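Local coordinates for putative esterase/lipase/thioesterase (Silicibacter sp., PDB 2PBL), which probably hydrolyses ester or thioester bonds as a member of the alpha/beta-hydrolase superfamily, its natural substrate being unknown, at residues V87-S91 with K92-V96; S100-C104 with P105-I109; A119-A122 with A123-I127; L169-L172 with R173-L176; V209-G212 with G213-P217. All coordinates share one frame; numbering follows the deposited sequence.

Contact 1: V87-S91 with K92-V96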
loop_
_atom_site.group_PDB
_atom_site.type_symbol
_atom_site.label_atom_id
_atom_site.label_comp_id
_atom_site.label_asym_id
_atom_site.label_seq_id
_atom_site.Cartn_x
_atom_site.Cartn_y
_atom_site.Cartn_z
ATOM N N VAL A 87 -8.176 3.787 11.678
ATOM C CA VAL A 87 -8.421 3.956 13.128
ATOM C C VAL A 87 -7.173 3.955 14.042
ATOM O O VAL A 87 -6.990 4.854 14.851
ATOM C CB VAL A 87 -9.509 2.910 13.605
ATOM C CG1 VAL A 87 -9.577 2.831 15.114
ATOM C CG2 VAL A 87 -10.857 3.300 13.006
ATOM N N GLY A 88 -6.301 2.975 13.919
ATOM C CA GLY A 88 -5.175 2.879 14.825
ATOM C C GLY A 88 -4.247 4.091 14.778
ATOM O O GLY A 88 -3.893 4.654 15.823
ATOM N N ALA A 89 -3.886 4.523 13.567
ATOM C CA ALA A 89 -3.013 5.702 13.422
ATOM C C ALA A 89 -3.726 6.974 13.827
ATOM O O ALA A 89 -3.111 7.835 14.417
ATOM C CB ALA A 89 -2.512 5.818 11.980
ATOM N N LEU A 90 -5.003 7.104 13.463
ATOM C CA LEU A 90 -5.801 8.263 13.873
ATOM C C LEU A 90 -5.782 8.417 15.383
ATOM O O LEU A 90 -5.618 9.506 15.873
ATOM C CB LEU A 90 -7.247 8.147 13.403
ATOM C CG LEU A 90 -7.608 8.534 11.976
ATOM C CD1 LEU A 90 -9.064 8.178 11.707
ATOM C CD2 LEU A 90 -7.374 10.001 11.739
ATOM N N SER A 91 -5.916 7.322 16.119
ATOM C CA SER A 91 -5.925 7.377 17.578
ATOM C C SER A 91 -4.598 7.849 18.164
ATOM O O SER A 91 -4.580 8.342 19.281
ATOM C CB SER A 91 -6.303 6.027 18.202
ATOM O OG SER A 91 -5.207 5.139 18.145
ATOM N N LYS A 92 -3.493 7.671 17.423
ATOM C CA LYS A 92 -2.174 8.122 17.851
ATOM C C LYS A 92 -1.895 9.571 17.374
ATOM O O LYS A 92 -0.821 10.117 17.629
ATOM C CB LYS A 92 -1.086 7.158 17.366
ATOM C CG LYS A 92 -1.125 5.780 18.066
ATOM C CD LYS A 92 0.140 4.973 17.785
ATOM C CE LYS A 92 1.380 5.381 18.598
ATOM N NZ LYS A 92 2.656 4.667 18.149
ATOM N N GLY A 93 -2.863 10.185 16.688
ATOM C CA GLY A 93 -2.747 11.570 16.256
ATOM C C GLY A 93 -2.260 11.830 14.842
ATOM O O GLY A 93 -1.963 12.968 14.513
ATOM N N TRP A 94 -2.206 10.791 14.006
ATOM C CA TRP A 94 -1.802 10.936 12.614
ATOM C C TRP A 94 -2.997 11.228 11.728
ATOM O O TRP A 94 -4.087 10.676 11.932
ATOM C CB TRP A 94 -1.183 9.629 12.119
ATOM C CG TRP A 94 0.112 9.351 12.778
ATOM C CD1 TRP A 94 0.288 8.879 14.031
ATOM C CD2 TRP A 94 1.412 9.597 12.251
ATOM N NE1 TRP A 94 1.616 8.786 14.333
ATOM C CE2 TRP A 94 2.341 9.205 13.248
ATOM C CE3 TRP A 94 1.892 10.079 11.022
ATOM C CZ2 TRP A 94 3.715 9.322 13.074
ATOM C CZ3 TRP A 94 3.257 10.168 10.844
ATOM C CH2 TRP A 94 4.158 9.814 11.862
ATOM N N ALA A 95 -2.799 12.089 10.741
ATOM C CA ALA A 95 -3.806 12.243 9.682
ATOM C C ALA A 95 -3.558 11.071 8.753
ATOM O O ALA A 95 -2.440 10.605 8.623
ATOM C CB ALA A 95 -3.663 13.540 8.936
ATOM N N VAL A 96 -4.586 10.576 8.095
ATOM C CA VAL A 96 -4.404 9.406 7.256
ATOM C C VAL A 96 -4.943 9.607 5.846
ATOM O O VAL A 96 -6.121 9.896 5.662
ATOM C CB VAL A 96 -5.084 8.158 7.928
ATOM C CG1 VAL A 96 -4.976 6.931 7.034
ATOM C CG2 VAL A 96 -4.464 7.909 9.296
#
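Ala89 sits where the short helix 87-91 folds back on the strand that follows, and its methyl is the tight spot: CB lies 3.9 Å from Val96 CG2 and 4.0 Å from Trp94 CB. Leu90 starts off pointing away from the strand, but its branch swings back, so that CD2 comes 3.4 Å from Trp94 O while CG rests obliquely against Val96 CG2. That carbonyl is buried without a hydrogen-bond partner; the CA-H of Leu90 faces it instead. The turn between helix and strand is a Schellman motif: Trp94 N bonds Ala89 O at 3.1 Å and Gly93 N bonds Leu90 O at 3.0 Å. Gly93 takes a positive phi of 96°, where a CB would jam against the preceding carbonyl oxygen. The motif closes the helix of a beta-alpha-beta unit, between strands 64-69 and 94-99, with Phe66 of the former under Ala89 and Val96. The other side faces solvent and is looser. There Ser91 OG turns back onto Gly88 O at 2.7 Å, Lys92 N makes only weak bonds to Gly88 O and Ala89 O, and the Lys92 chain leads off, bent at chi3, to hydrogen-bond Thr261.

Contact 2: S100-C104 with P105-I109; sequences SYELC and PEVRI
Val107 and Glu102 meet at about a right angle across a tight turn, both valine methyls coming against Glu102 CB from the same side, CG1 at 3.7 Å, while CG2 also sits 3.5 Å from Glu102 O. Val107 CG1 lies opposite its own carbonyl carbon (chi1 -60°), which leaves CG2 wedged between backbone N and carbonyl and aimed at the peptide oxygens of Glu102 and Leu103. Extended beyond CG, the glutamate carries its carboxylate past Val107 CG1, toward a weak bond from OE1 to His51. Cutting Val107 back to an alanine would remove both methyls and would probably open a gap beside Glu102 CB and over the Leu103 carbonyl, leaving the glutamate with little beyond that weak bond to hold it. The backbone closes an alpha-turn, Val107 N bonding Leu103 O at 3.1 Å and 163°; the Cys104-Pro105 peptide inside it is cis. Cys104 SG reaches Ile109 CG1 at 3.9 Å, and the CA-H of Cys104 points at Val107 O. Glu106 folds over at chi2 (71°), bringing OE1 near enough to share a water with the backbone. That water donates to Glu106 OE1 and accepts from Leu103 N at 2.9 Å. The turn links strand 94-99 to helix 109-126, with Arg108 as N-cap and Glu111 reaching back to its N-H. Phe184 of helix 181-184 packs on Cys104 and Ile109, Ile112 lies against Val107, and His141 of helix 138-145 touches Ile109.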
loop_
_atom_site.group_PDB
_atom_site.type_symbol
_atom_site.label_atom_id
_atom_site.label_comp_id
_atom_site.label_asym_id
_atom_site.label_seq_id
_atom_site.Cartn_x
_atom_site.Cartn_y
_atom_site.Cartn_z
ATOM N N SER A 100 -6.820 6.465 -4.379
ATOM C CA SER A 100 -7.220 5.581 -5.437
ATOM C C SER A 100 -6.204 5.892 -6.545
ATOM O O SER A 100 -5.379 6.845 -6.437
ATOM C CB SER A 100 -8.639 5.915 -5.920
ATOM O OG SER A 100 -9.655 5.419 -5.074
ATOM N N TYR A 101 -6.319 5.123 -7.605
ATOM C CA TYR A 101 -5.462 5.207 -8.757
ATOM C C TYR A 101 -6.121 4.445 -9.888
ATOM O O TYR A 101 -6.970 3.582 -9.633
ATOM C CB TYR A 101 -4.109 4.625 -8.413
ATOM C CG TYR A 101 -4.113 3.258 -7.736
ATOM C CD1 TYR A 101 -4.115 2.058 -8.487
ATOM C CD2 TYR A 101 -4.069 3.162 -6.346
ATOM C CE1 TYR A 101 -4.113 0.812 -7.848
ATOM C CE2 TYR A 101 -4.036 1.921 -5.701
ATOM C CZ TYR A 101 -4.072 0.762 -6.439
ATOM O OH TYR A 101 -4.050 -0.431 -5.748
ATOM N N GLU A 102 -5.783 4.805 -11.117
ATOM C CA GLU A 102 -6.270 4.061 -12.277
ATOM C C GLU A 102 -5.658 2.669 -12.259
ATOM O O GLU A 102 -4.607 2.429 -11.663
ATOM C CB GLU A 102 -5.988 4.768 -13.578
ATOM C CG GLU A 102 -6.695 6.072 -13.667
ATOM C CD GLU A 102 -6.446 6.727 -15.002
ATOM O OE1 GLU A 102 -5.575 7.582 -15.030
ATOM O OE2 GLU A 102 -7.055 6.313 -16.012
ATOM N N LEU A 103 -6.351 1.766 -12.931
ATOM C CA LEU A 103 -6.048 0.351 -12.884
ATOM C C LEU A 103 -5.647 -0.174 -14.234
ATOM O O LEU A 103 -5.971 0.413 -15.262
ATOM C CB LEU A 103 -7.308 -0.379 -12.434
ATOM C CG LEU A 103 -7.916 0.025 -11.089
ATOM C CD1 LEU A 103 -9.265 -0.655 -10.805
ATOM C CD2 LEU A 103 -6.934 -0.305 -9.985
ATOM N N CYS A 104 -4.896 -1.268 -14.205
ATOM C CA CYS A 104 -4.536 -1.962 -15.393
ATOM C C CYS A 104 -5.849 -2.636 -15.795
ATOM O O CYS A 104 -6.611 -3.044 -14.901
ATOM C CB CYS A 104 -3.456 -2.980 -15.145
ATOM S SG CYS A 104 -1.884 -2.317 -14.520
ATOM N N PRO A 105 -6.088 -2.790 -17.118
ATOM C CA PRO A 105 -5.205 -2.476 -18.264
ATOM C C PRO A 105 -5.336 -1.083 -18.858
ATOM O O PRO A 105 -4.680 -0.793 -19.860
ATOM C CB PRO A 105 -5.626 -3.518 -19.292
ATOM C CG PRO A 105 -7.142 -3.605 -19.076
ATOM C CD PRO A 105 -7.381 -3.358 -17.582
ATOM N N GLU A 106 -6.135 -0.214 -18.247
ATOM C CA GLU A 106 -6.283 1.149 -18.742
ATOM C C GLU A 106 -4.947 1.871 -18.672
ATOM O O GLU A 106 -4.574 2.617 -19.595
ATOM C CB GLU A 106 -7.338 1.927 -17.951
ATOM C CG GLU A 106 -8.815 1.514 -18.182
ATOM C CD GLU A 106 -9.225 0.152 -17.599
ATOM O OE1 GLU A 106 -9.106 -0.025 -16.364
ATOM O OE2 GLU A 106 -9.736 -0.711 -18.376
ATOM N N VAL A 107 -4.242 1.682 -17.562
ATOM C CA VAL A 107 -2.908 2.232 -17.388
ATOM C C VAL A 107 -1.880 1.114 -17.167
ATOM O O VAL A 107 -2.236 -0.079 -17.052
ATOM C CB VAL A 107 -2.871 3.258 -16.212
ATOM C CG1 VAL A 107 -3.830 4.379 -16.499
ATOM C CG2 VAL A 107 -3.168 2.612 -14.858
ATOM N N ARG A 108 -0.608 1.488 -17.144
ATOM C CA ARG A 108 0.432 0.540 -16.864
ATOM C C ARG A 108 0.809 0.754 -15.401
ATOM O O ARG A 108 0.519 1.808 -14.806
ATOM C CB ARG A 108 1.651 0.764 -17.733
ATOM C CG ARG A 108 1.443 0.523 -19.226
ATOM C CD ARG A 108 2.704 0.882 -20.010
ATOM N NE ARG A 108 3.818 0.033 -19.600
ATOM C CZ ARG A 108 4.031 -1.189 -20.066
ATOM N NH1 ARG A 108 3.223 -1.724 -20.991
ATOM N NH2 ARG A 108 5.059 -1.877 -19.594
ATOM N N ILE A 109 1.437 -0.265 -14.829
ATOM C CA ILE A 109 1.907 -0.189 -13.452
ATOM C C ILE A 109 2.831 1.022 -13.262
ATOM O O ILE A 109 2.766 1.717 -12.237
ATOM C CB ILE A 109 2.620 -1.492 -13.030
ATOM C CG1 ILE A 109 1.598 -2.624 -12.879
ATOM C CG2 ILE A 109 3.423 -1.284 -11.730
ATOM C CD1 ILE A 109 2.242 -3.976 -12.666
HETATM O O HOH W 1 -8.857 2.461 -14.302
#

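Contact 3: A119-A122 with A123-I127; sequences AVTA and AAKEI
Ala119 and Ala123 begin a run of local, mostly backbone contacts along the last turns of helix 109-126, where a regular alpha-helix gives way to i+3 bonds and ends. The first bonds are good ones: Ala123 N to Ala119 O at 2.9 Å and 171°, then Ala124 N to Val120 O at 2.8 Å. After that the pattern loosens. Lys125 N binds Thr121 O only weakly and turns also to Ala122 O at 3.1 Å, as in a 3-10 step; Ala123 O then takes both Glu126 N and Ile127 N. Ala122 O has a further partner, a water 2.7 Å away that also donates to Glu126 OE2. The bend of the Glu126 chain at chi2 (-67°) turns the carboxylate back alongside the last turn, toward the water on Ala122 O; its OE1 makes a salt bridge with Arg40. On the outer side Thr121 and Lys125 lie alongside, pointing the same way. Thr121 places CG2 opposite its backbone N, which sends the methyl to within 4.0 Å of Lys125 CE and leaves OG1 to bond Ser117 O; the extended lysine also lays CG over Thr121 O at 3.4 Å. The inner side is nearly all alanine: Ala119 and Ala123 settle on Pro99 and Ala97 of strand 94-99, and Ala122 and Ala123 on Phe53. The helix makes the beta-alpha-beta crossover from strand 94-99 to the parallel strand 131-136, passing over strand 64-69 in the sheet order, in the alpha/beta-hydrolase fold.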
loop_
_atom_site.group_PDB
_atom_site.type_symbol
_atom_site.label_atom_id
_atom_site.label_comp_id
_atom_site.label_asym_id
_atom_site.label_seq_id
_atom_site.Cartn_x
_atom_site.Cartn_y
_atom_site.Cartn_z
ATOM N N ALA A 119 -0.213 11.566 -5.595
ATOM C CA ALA A 119 -1.100 11.496 -4.438
ATOM C C ALA A 119 -0.394 11.812 -3.128
ATOM O O ALA A 119 -0.907 12.600 -2.354
ATOM C CB ALA A 119 -1.760 10.106 -4.349
ATOM N N VAL A 120 0.769 11.190 -2.894
ATOM C CA VAL A 120 1.553 11.397 -1.667
ATOM C C VAL A 120 1.912 12.871 -1.609
ATOM O O VAL A 120 1.744 13.501 -0.568
ATOM C CB VAL A 120 2.823 10.501 -1.643
ATOM C CG1 VAL A 120 3.733 10.830 -0.489
ATOM C CG2 VAL A 120 2.461 8.965 -1.625
ATOM N N THR A 121 2.362 13.411 -2.748
ATOM C CA THR A 121 2.746 14.824 -2.865
ATOM C C THR A 121 1.612 15.752 -2.470
ATOM O O THR A 121 1.838 16.650 -1.688
ATOM C CB THR A 121 3.260 15.177 -4.274
ATOM O OG1 THR A 121 4.464 14.435 -4.505
ATOM C CG2 THR A 121 3.559 16.673 -4.411
ATOM N N ALA A 122 0.405 15.515 -2.990
ATOM C CA ALA A 122 -0.780 16.293 -2.624
ATOM C C ALA A 122 -1.168 16.152 -1.153
ATOM O O ALA A 122 -1.417 17.146 -0.455
ATOM C CB ALA A 122 -1.927 15.902 -3.517
ATOM N N ALA A 123 -1.184 14.922 -0.652
ATOM C CA ALA A 123 -1.488 14.736 0.761
ATOM C C ALA A 123 -0.458 15.464 1.652
ATOM O O ALA A 123 -0.823 16.027 2.678
ATOM C CB ALA A 123 -1.586 13.261 1.109
ATOM N N ALA A 124 0.817 15.462 1.241
ATOM C CA ALA A 124 1.924 16.099 1.979
ATOM C C ALA A 124 1.807 17.634 2.026
ATOM O O ALA A 124 2.445 18.258 2.856
ATOM C CB ALA A 124 3.236 15.710 1.392
ATOM N N LYS A 125 1.026 18.213 1.112
ATOM C CA LYS A 125 0.701 19.649 1.168
ATOM C C LYS A 125 -0.404 19.936 2.186
ATOM O O LYS A 125 -0.511 21.043 2.710
ATOM C CB LYS A 125 0.270 20.138 -0.208
ATOM C CG LYS A 125 1.422 20.035 -1.181
ATOM C CD LYS A 125 1.130 20.593 -2.543
ATOM C CE LYS A 125 2.372 20.388 -3.424
ATOM N NZ LYS A 125 2.055 20.606 -4.828
ATOM N N GLU A 126 -1.231 18.944 2.457
ATOM C CA GLU A 126 -2.360 19.128 3.370
ATOM C C GLU A 126 -1.974 18.999 4.831
ATOM O O GLU A 126 -2.506 19.705 5.701
ATOM C CB GLU A 126 -3.446 18.108 3.047
ATOM C CG GLU A 126 -4.002 18.241 1.710
ATOM C CD GLU A 126 -4.770 19.516 1.564
ATOM O OE1 GLU A 126 -5.490 19.878 2.503
ATOM O OE2 GLU A 126 -4.650 20.159 0.523
ATOM N N ILE A 127 -1.043 18.103 5.083
ATOM C CA ILE A 127 -0.604 17.784 6.395
ATOM C C ILE A 127 0.888 18.060 6.568
ATOM O O ILE A 127 1.730 17.600 5.774
ATOM C CB ILE A 127 -0.896 16.292 6.708
ATOM C CG1 ILE A 127 -2.365 15.936 6.453
ATOM C CG2 ILE A 127 -0.506 15.952 8.133
ATOM C CD1 ILE A 127 -3.337 16.614 7.394
HETATM O O HOH W 2 -3.018 18.970 -1.591
#

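Contact 4: L169-L172 with R173-L176; sequences LSDL and RPLL
Asp171 takes hold of Arg173 at both ends of that residue. At the backbone, Arg173 N bonds OD1 of Asp171 at 3.1 Å, an Asx turn in which the oxygen is met from above the carboxylate plane. The aspartate can do this because its CG is swung opposite its own N (chi1 -174°), carrying the carboxylate forward along the chain. Further out, the arginine chain stays extended as far as NE, its aliphatic carbons passing OD1, and NH2 completes a loose salt bridge, 3.4 Å from Asp171 OD1 and 3.5 Å from OD2, both bonds weak. The two planes stand 79° apart, so the carboxylate meets the edge of the guanidinium almost crosswise; NH1 has a second acid, Glu198. Pro174 comes next, with no N-H to offer, and its CD is pressed to 3.3 Å from Asp171 O, its ring at about a right angle to the aspartate chain. Leu175 N then bonds Leu172 O at 3.0 Å. Leu175 CD1 lies 4.0 Å from Leu172 CD2, the two leucines crossing. Leu176 N bonds Arg173 O in the same i+3 manner, and the segment winds helically without the regular alpha-helical bonds. The loop joins strand 160-166 to helix 181-184: Leu175 rests on Phe184, Leu172 and Leu176 on Ala191 of helix 188-193, and Asp171 on Trp225 of helix 217-230.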
loop_
_atom_site.group_PDB
_atom_site.type_symbol
_atom_site.label_atom_id
_atom_site.label_comp_id
_atom_site.label_asym_id
_atom_site.label_seq_id
_atom_site.Cartn_x
_atom_site.Cartn_y
_atom_site.Cartn_z
ATOM N N LEU A 169 4.699 -6.883 -3.398
ATOM C CA LEU A 169 5.306 -7.427 -4.613
ATOM C C LEU A 169 6.596 -6.625 -4.816
ATOM O O LEU A 169 6.529 -5.416 -5.154
ATOM C CB LEU A 169 4.362 -7.271 -5.790
ATOM C CG LEU A 169 3.179 -8.208 -5.445
ATOM C CD1 LEU A 169 1.842 -7.739 -5.859
ATOM C CD2 LEU A 169 3.515 -9.594 -5.996
ATOM N N SER A 170 7.753 -7.287 -4.692
ATOM C CA SER A 170 9.056 -6.621 -4.783
ATOM C C SER A 170 9.838 -6.875 -6.061
ATOM O O SER A 170 10.747 -6.098 -6.422
ATOM C CB SER A 170 9.912 -6.992 -3.585
ATOM O OG SER A 170 10.205 -8.372 -3.579
ATOM N N ASP A 171 9.467 -7.968 -6.732
ATOM C CA ASP A 171 10.085 -8.380 -7.951
ATOM C C ASP A 171 8.904 -8.688 -8.836
ATOM O O ASP A 171 8.093 -9.597 -8.537
ATOM C CB ASP A 171 10.950 -9.604 -7.675
ATOM C CG ASP A 171 11.770 -10.030 -8.888
ATOM O OD1 ASP A 171 11.507 -9.562 -10.014
ATOM O OD2 ASP A 171 12.665 -10.853 -8.697
ATOM N N LEU A 172 8.720 -7.874 -9.870
ATOM C CA LEU A 172 7.616 -8.120 -10.776
ATOM C C LEU A 172 7.905 -9.140 -11.888
ATOM O O LEU A 172 6.987 -9.520 -12.596
ATOM C CB LEU A 172 7.151 -6.808 -11.388
ATOM C CG LEU A 172 6.792 -5.691 -10.385
ATOM C CD1 LEU A 172 6.090 -4.526 -11.167
ATOM C CD2 LEU A 172 5.927 -6.151 -9.247
ATOM N N ARG A 173 9.140 -9.578 -12.040
ATOM C CA ARG A 173 9.476 -10.527 -13.121
ATOM C C ARG A 173 8.621 -11.798 -13.136
ATOM O O ARG A 173 8.151 -12.222 -14.187
ATOM C CB ARG A 173 10.923 -10.939 -13.048
ATOM C CG ARG A 173 11.965 -9.859 -13.385
ATOM C CD ARG A 173 13.266 -10.425 -12.826
ATOM N NE ARG A 173 14.424 -9.580 -12.998
ATOM C CZ ARG A 173 15.087 -8.931 -12.031
ATOM N NH1 ARG A 173 16.141 -8.206 -12.383
ATOM N NH2 ARG A 173 14.743 -8.993 -10.736
ATOM N N PRO A 174 8.386 -12.406 -11.973
ATOM C CA PRO A 174 7.568 -13.630 -12.032
ATOM C C PRO A 174 6.132 -13.398 -12.477
ATOM O O PRO A 174 5.468 -14.347 -12.875
ATOM C CB PRO A 174 7.605 -14.148 -10.581
ATOM C CG PRO A 174 8.682 -13.398 -9.915
ATOM C CD PRO A 174 8.798 -12.096 -10.596
ATOM N N LEU A 175 5.639 -12.146 -12.428
ATOM C CA LEU A 175 4.293 -11.865 -12.898
ATOM C C LEU A 175 4.144 -11.987 -14.404
ATOM O O LEU A 175 3.017 -12.082 -14.890
ATOM C CB LEU A 175 3.801 -10.490 -12.455
ATOM C CG LEU A 175 3.822 -10.250 -10.963
ATOM C CD1 LEU A 175 3.307 -8.860 -10.715
ATOM C CD2 LEU A 175 2.956 -11.297 -10.247
ATOM N N LEU A 176 5.274 -11.995 -15.123
ATOM C CA LEU A 176 5.302 -12.195 -16.574
ATOM C C LEU A 176 4.852 -13.613 -16.893
ATOM O O LEU A 176 4.413 -13.906 -17.996
ATOM C CB LEU A 176 6.708 -11.962 -17.126
ATOM C CG LEU A 176 7.358 -10.602 -16.813
ATOM C CD1 LEU A 176 8.668 -10.488 -17.559
ATOM C CD2 LEU A 176 6.459 -9.421 -17.114
#

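Contact 5: V209-G212 with G213-P217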
loop_
_atom_site.group_PDB
_atom_site.type_symbol
_atom_site.label_atom_id
_atom_site.label_comp_id
_atom_site.label_asym_id
_atom_site.label_seq_id
_atom_site.Cartn_x
_atom_site.Cartn_y
_atom_site.Cartn_z
ATOM N N VAL A 209 9.429 -4.817 6.270
ATOM C CA VAL A 209 8.596 -5.663 5.429
ATOM C C VAL A 209 7.784 -6.557 6.357
ATOM O O VAL A 209 8.303 -7.293 7.196
ATOM C CB VAL A 209 9.410 -6.461 4.419
ATOM C CG1 VAL A 209 8.468 -7.233 3.470
ATOM C CG2 VAL A 209 10.319 -5.537 3.651
ATOM N N TRP A 210 6.480 -6.441 6.213
ATOM C CA TRP A 210 5.536 -7.109 7.095
ATOM C C TRP A 210 4.765 -8.102 6.250
ATOM O O TRP A 210 4.110 -7.742 5.299
ATOM C CB TRP A 210 4.626 -6.037 7.706
ATOM C CG TRP A 210 3.769 -6.503 8.786
ATOM C CD1 TRP A 210 2.677 -7.326 8.669
ATOM C CD2 TRP A 210 3.936 -6.244 10.175
ATOM N NE1 TRP A 210 2.151 -7.564 9.904
ATOM C CE2 TRP A 210 2.911 -6.928 10.850
ATOM C CE3 TRP A 210 4.859 -5.491 10.922
ATOM C CZ2 TRP A 210 2.750 -6.863 12.248
ATOM C CZ3 TRP A 210 4.715 -5.445 12.301
ATOM C CH2 TRP A 210 3.653 -6.110 12.948
ATOM N N VAL A 211 4.807 -9.369 6.618
ATOM C CA VAL A 211 4.111 -10.380 5.822
ATOM C C VAL A 211 3.453 -11.421 6.707
ATOM O O VAL A 211 3.942 -11.710 7.773
ATOM C CB VAL A 211 5.101 -11.020 4.830
ATOM C CG1 VAL A 211 6.193 -11.819 5.535
ATOM C CG2 VAL A 211 4.376 -11.877 3.812
ATOM N N GLY A 212 2.337 -11.978 6.265
ATOM C CA GLY A 212 1.647 -12.970 7.074
ATOM C C GLY A 212 2.283 -14.343 7.014
ATOM O O GLY A 212 2.645 -14.835 5.941
ATOM N N GLY A 213 2.433 -14.959 8.184
ATOM C CA GLY A 213 3.041 -16.278 8.316
ATOM C C GLY A 213 2.379 -17.414 7.541
ATOM O O GLY A 213 3.056 -18.342 7.088
ATOM N N ALA A 214 1.076 -17.315 7.378
ATOM C CA ALA A 214 0.290 -18.312 6.663
ATOM C C ALA A 214 0.066 -17.924 5.220
ATOM O O ALA A 214 -0.837 -18.451 4.608
ATOM C CB ALA A 214 -1.080 -18.499 7.377
ATOM N N GLU A 215 0.856 -16.991 4.665
ATOM C CA GLU A 215 0.630 -16.549 3.304
ATOM C C GLU A 215 1.184 -17.501 2.301
ATOM O O GLU A 215 1.939 -18.410 2.655
ATOM C CB GLU A 215 1.195 -15.152 3.057
ATOM C CG GLU A 215 0.301 -14.068 3.649
ATOM C CD GLU A 215 0.583 -12.675 3.070
ATOM O OE1 GLU A 215 0.606 -12.565 1.825
ATOM O OE2 GLU A 215 0.777 -11.720 3.874
ATOM N N ARG A 216 0.792 -17.284 1.043
ATOM C CA ARG A 216 1.290 -18.069 -0.092
ATOM C C ARG A 216 2.806 -18.022 -0.086
ATOM O O ARG A 216 3.405 -16.970 0.226
ATOM C CB ARG A 216 0.780 -17.496 -1.430
ATOM C CG ARG A 216 -0.725 -17.369 -1.586
ATOM C CD ARG A 216 -1.373 -18.730 -1.622
ATOM N NE ARG A 216 -0.983 -19.435 -2.839
ATOM C CZ ARG A 216 -0.739 -20.735 -2.898
ATOM N NH1 ARG A 216 -0.404 -21.283 -4.036
ATOM N NH2 ARG A 216 -0.805 -21.493 -1.815
ATOM N N PRO A 217 3.452 -19.157 -0.363
ATOM C CA PRO A 217 4.901 -19.163 -0.491
ATOM C C PRO A 217 5.476 -18.008 -1.349
ATOM O O PRO A 217 6.517 -17.438 -0.984
ATOM C CB PRO A 217 5.158 -20.508 -1.170
ATOM C CG PRO A 217 4.133 -21.362 -0.609
ATOM C CD PRO A 217 2.910 -20.532 -0.535
#
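Glu215 brings its carboxylate flat against Val211 and the end of strand 206-212. Over one face stands Val211 CG2, 3.6 Å from OE2 and 3.9 Å from CD. Gly212 N comes in toward the same side but lower, on the anti side of OE2 and 33° out of plane, with a bond of 2.9 Å and 158°. OE2 also meets Ser167 OG, while OE1 binds ND1 of His242, so the group is held at both oxygens and cannot easily turn. The guanidinium of Arg216, further on, carries Pro217 CD off-centre over one face and pairs with the ring of Tyr13 in a cation-pi contact. The chain turns back by a type I beta turn from Gly212 to Glu215, Glu215 N reaching Gly212 O at 3.1 Å. Placed after the seventh strand, this is where alpha/beta hydrolases usually keep the acid of the catalytic triad, and the geometry is consistent with a Ser137-His242-Glu215 triad. Gly212 suits the spot, since a CB there would lie only 3.1 Å from Glu215 OE2. Glu215 CG leaves beside its own N (chi1 -77°) and the chain runs extended, which carries the carboxylate back over the turn to the strand end, CG passing 3.4 Å from Gly212 O. With an alanine here, His242 ND1 and Gly212 N would probably lose their acceptor and Ser167 OG its partner, the imidazole being freer to turn. Arg216 then acts as N-cap of helix 217-230.

Contact 5 holds the presumed catalytic acid, and the other four contacts are spread over the same alpha/beta-hydrolase domain. Contact 4 is its nearest neighbour, with centres about 16 Å apart and nearest atoms about 7 Å, so the two do not touch. Contact 4 in turn meets contact 2, Ile109 CD1 lying 4.2 Å from Leu172 CD1, which joins the loops before helices 109-126 and 181-184. Contacts 1 and 3 touch through Ala95 CB and Ile127 CD1 at 3.5 Å, where helix 109-126 ends over strand 94-99. This pair lies far from the likely site. The centres of contacts 1 and 5 are about 25 Å apart. Those of contacts 3 and 5 are about 30 Å apart.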